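Local structure of alkaline serine protease (Pseudoalteromonas sp., 1WVM) at the interface of chains A and B. The protein cleaves peptide bonds as a cold-adapted subtilisin-like serine protease, and is inhibited by chymostatin. Residues are numbered along the deposited sequence; one frame, centred on the assembly and turned at random. Chains: chain A/B, alkaline serine protease.

The interface of chains A and B. Residues chain A 163-165, 167, 192-194; chain B 135-138, 140-141.
A:Ser164 and B:Thr136 form an antiparallel beta bridge: A:Tyr165 N donates almost straight to B:Ser135 O at 2.9 Å, within the carbonyl plane, while B:Thr137 N reaches A:Ser163 O from above its carbonyl plane. The second donor belongs to the first turn of helix 137-148 of chain B, so A:Ser163 meets the N-terminal end of that helix. A:Ser163 OG, set between its backbone N and carbonyl carbon, accepts from B:Thr138 N at 3.1 Å. A:Ser163 OG also hydrogen-bonds B:Thr138 OG1 at 2.8 Å, and either may donate. A:Tyr165 lies across the start of the helix, its CG beside the backbone N (chi1 -68°). Its CD2 touches B:Ser135 CB and B:Thr136 CA, the latter off one side of the ring plane, beyond the rim. B:Thr137 OG1 lies on that same side, 3.2 Å from A:Tyr165 OH. The phenol A:Tyr165 OH accepts from B:Arg140 NE at 2.5 Å, a very short bond in the guanidinium plane. A:Tyr165 OH donates to A:Asp194 OD1 at 2.6 Å, from above the carboxylate plane. The phenol thus links carboxylate and guanidinium, whose opposite charges may polarise it. B:Arg140, bent at chi3, crosses the tyrosine with the two planes 57° apart. A phenylalanine at A:Tyr165 would remove this OH and would probably leave B:Arg140 and A:Asp194 less well fixed. A:Tyr167 OH hydrogen-bonds B:Ser135 OG at 2.9 Å, in the plane of the A:Tyr167 ring. One water joins A:Tyr165 O to the backbone of B:Ser135, and another joins A:Asp194 OD2 to B:Asn141 ND2. The patch and its two-fold twin form part of the contact between the two protease copies; the structure alone does not show that this dimer forms in solution.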
loop_
_atom_site.group_PDB
_atom_site.type_symbol
_atom_site.label_atom_id
_atom_site.label_comp_id
_atom_site.label_asym_id
_atom_site.label_seq_id
_atom_site.Cartn_x
_atom_site.Cartn_y
_atom_site.Cartn_z
ATOM N N SER A 163 8.414 -8.770 3.148
ATOM C CA SER A 163 7.125 -9.448 3.063
ATOM C C SER A 163 5.991 -8.563 2.568
ATOM O O SER A 163 4.821 -8.953 2.648
ATOM C CB SER A 163 6.740 -10.009 4.434
ATOM O OG SER A 163 6.308 -8.964 5.287
ATOM N N SER A 164 6.319 -7.382 2.053
ATOM C CA SER A 164 5.272 -6.482 1.589
ATOM C C SER A 164 4.517 -7.013 0.382
ATOM O O SER A 164 5.059 -7.759 -0.439
ATOM C CB SER A 164 5.845 -5.096 1.272
ATOM O OG SER A 164 6.708 -5.127 0.152
ATOM N N TYR A 165 3.249 -6.633 0.301
ATOM C CA TYR A 165 2.393 -7.031 -0.805
ATOM C C TYR A 165 2.512 -6.000 -1.913
ATOM O O TYR A 165 2.385 -4.800 -1.673
ATOM C CB TYR A 165 0.924 -7.070 -0.378
ATOM C CG TYR A 165 0.563 -8.156 0.604
ATOM C CD1 TYR A 165 0.551 -9.497 0.222
ATOM C CD2 TYR A 165 0.201 -7.837 1.911
ATOM C CE1 TYR A 165 0.183 -10.497 1.119
ATOM C CE2 TYR A 165 -0.167 -8.824 2.812
ATOM C CZ TYR A 165 -0.176 -10.150 2.413
ATOM O OH TYR A 165 -0.552 -11.126 3.310
ATOM N N TYR A 167 0.919 -4.938 -5.606
ATOM C CA TYR A 167 -0.295 -5.152 -6.380
ATOM C C TYR A 167 0.011 -4.751 -7.814
ATOM O O TYR A 167 0.824 -3.855 -8.051
ATOM C CB TYR A 167 -1.429 -4.315 -5.778
ATOM C CG TYR A 167 -1.760 -4.741 -4.361
ATOM C CD1 TYR A 167 -2.738 -5.705 -4.110
ATOM C CD2 TYR A 167 -1.046 -4.228 -3.277
ATOM C CE1 TYR A 167 -2.994 -6.154 -2.808
ATOM C CE2 TYR A 167 -1.291 -4.669 -1.974
ATOM C CZ TYR A 167 -2.263 -5.631 -1.750
ATOM O OH TYR A 167 -2.499 -6.080 -0.464
ATOM N N TYR A 192 8.484 -12.052 -0.298
ATOM C CA TYR A 192 7.838 -13.268 0.175
ATOM C C TYR A 192 6.534 -12.943 0.902
ATOM O O TYR A 192 6.521 -12.189 1.876
ATOM C CB TYR A 192 8.795 -14.045 1.096
ATOM C CG TYR A 192 9.326 -13.256 2.278
ATOM C CD1 TYR A 192 10.360 -12.331 2.123
ATOM C CD2 TYR A 192 8.778 -13.420 3.548
ATOM C CE1 TYR A 192 10.834 -11.587 3.209
ATOM C CE2 TYR A 192 9.242 -12.684 4.635
ATOM C CZ TYR A 192 10.268 -11.771 4.459
ATOM O OH TYR A 192 10.725 -11.048 5.539
ATOM N N THR A 193 5.436 -13.512 0.413
ATOM C CA THR A 193 4.118 -13.273 0.998
ATOM C C THR A 193 3.247 -14.514 0.897
ATOM O O THR A 193 3.607 -15.484 0.226
ATOM C CB THR A 193 3.362 -12.155 0.258
ATOM O OG1 THR A 193 2.846 -12.673 -0.978
ATOM C CG2 THR A 193 4.285 -10.977 -0.033
ATOM N N ASP A 194 2.090 -14.479 1.555
ATOM C CA ASP A 194 1.183 -15.612 1.490
ATOM C C ASP A 194 0.375 -15.579 0.198
ATOM O O ASP A 194 -0.534 -16.385 -0.000
ATOM C CB ASP A 194 0.255 -15.675 2.717
ATOM C CG ASP A 194 -0.452 -14.366 3.008
ATOM O OD1 ASP A 194 -0.442 -13.456 2.153
ATOM O OD2 ASP A 194 -1.036 -14.260 4.112
ATOM N N SER B 135 0.616 -2.732 2.799
ATOM C CA SER B 135 0.226 -3.933 3.530
ATOM C C SER B 135 1.355 -4.957 3.424
ATOM O O SER B 135 2.067 -4.997 2.421
ATOM C CB SER B 135 -1.080 -4.506 2.958
ATOM O OG SER B 135 -1.047 -4.599 1.539
ATOM N N THR B 136 1.538 -5.773 4.458
ATOM C CA THR B 136 2.598 -6.785 4.436
ATOM C C THR B 136 2.121 -8.076 5.081
ATOM O O THR B 136 1.189 -8.070 5.888
ATOM C CB THR B 136 3.858 -6.340 5.207
ATOM O OG1 THR B 136 3.627 -6.480 6.616
ATOM C CG2 THR B 136 4.203 -4.886 4.897
ATOM N N THR B 137 2.770 -9.183 4.731
ATOM C CA THR B 137 2.411 -10.476 5.295
ATOM C C THR B 137 2.825 -10.549 6.761
ATOM O O THR B 137 2.130 -11.157 7.576
ATOM C CB THR B 137 3.076 -11.633 4.523
ATOM O OG1 THR B 137 2.588 -11.645 3.179
ATOM C CG2 THR B 137 2.756 -12.972 5.178
ATOM N N THR B 138 3.953 -9.929 7.101
ATOM C CA THR B 138 4.414 -9.935 8.487
ATOM C C THR B 138 3.347 -9.288 9.367
ATOM O O THR B 138 3.035 -9.795 10.446
ATOM C CB THR B 138 5.750 -9.173 8.650
ATOM O OG1 THR B 138 6.784 -9.871 7.943
ATOM C CG2 THR B 138 6.140 -9.074 10.124
ATOM N N ARG B 140 0.010 -8.791 8.565
ATOM C CA ARG B 140 -1.207 -9.589 8.491
ATOM C C ARG B 140 -1.140 -10.754 9.472
ATOM O O ARG B 140 -2.081 -10.986 10.231
ATOM C CB ARG B 140 -1.418 -10.112 7.064
ATOM C CG ARG B 140 -2.795 -10.732 6.837
ATOM C CD ARG B 140 -2.909 -11.391 5.465
ATOM N NE ARG B 140 -2.676 -10.462 4.359
ATOM C CZ ARG B 140 -3.515 -9.501 3.976
ATOM N NH1 ARG B 140 -4.665 -9.324 4.607
ATOM N NH2 ARG B 140 -3.203 -8.716 2.954
ATOM N N ASN B 141 -0.022 -11.476 9.464
ATOM C CA ASN B 141 0.158 -12.618 10.361
ATOM C C ASN B 141 0.154 -12.211 11.837
ATOM O O ASN B 141 -0.531 -12.824 12.657
ATOM C CB ASN B 141 1.479 -13.331 10.063
ATOM C CG ASN B 141 1.445 -14.141 8.780
ATOM O OD1 ASN B 141 2.489 -14.581 8.294
ATOM N ND2 ASN B 141 0.256 -14.356 8.237
HETATM O O HOH W 1 1.773 -2.854 0.136
HETATM O O HOH W 2 -0.230 -15.971 6.177
#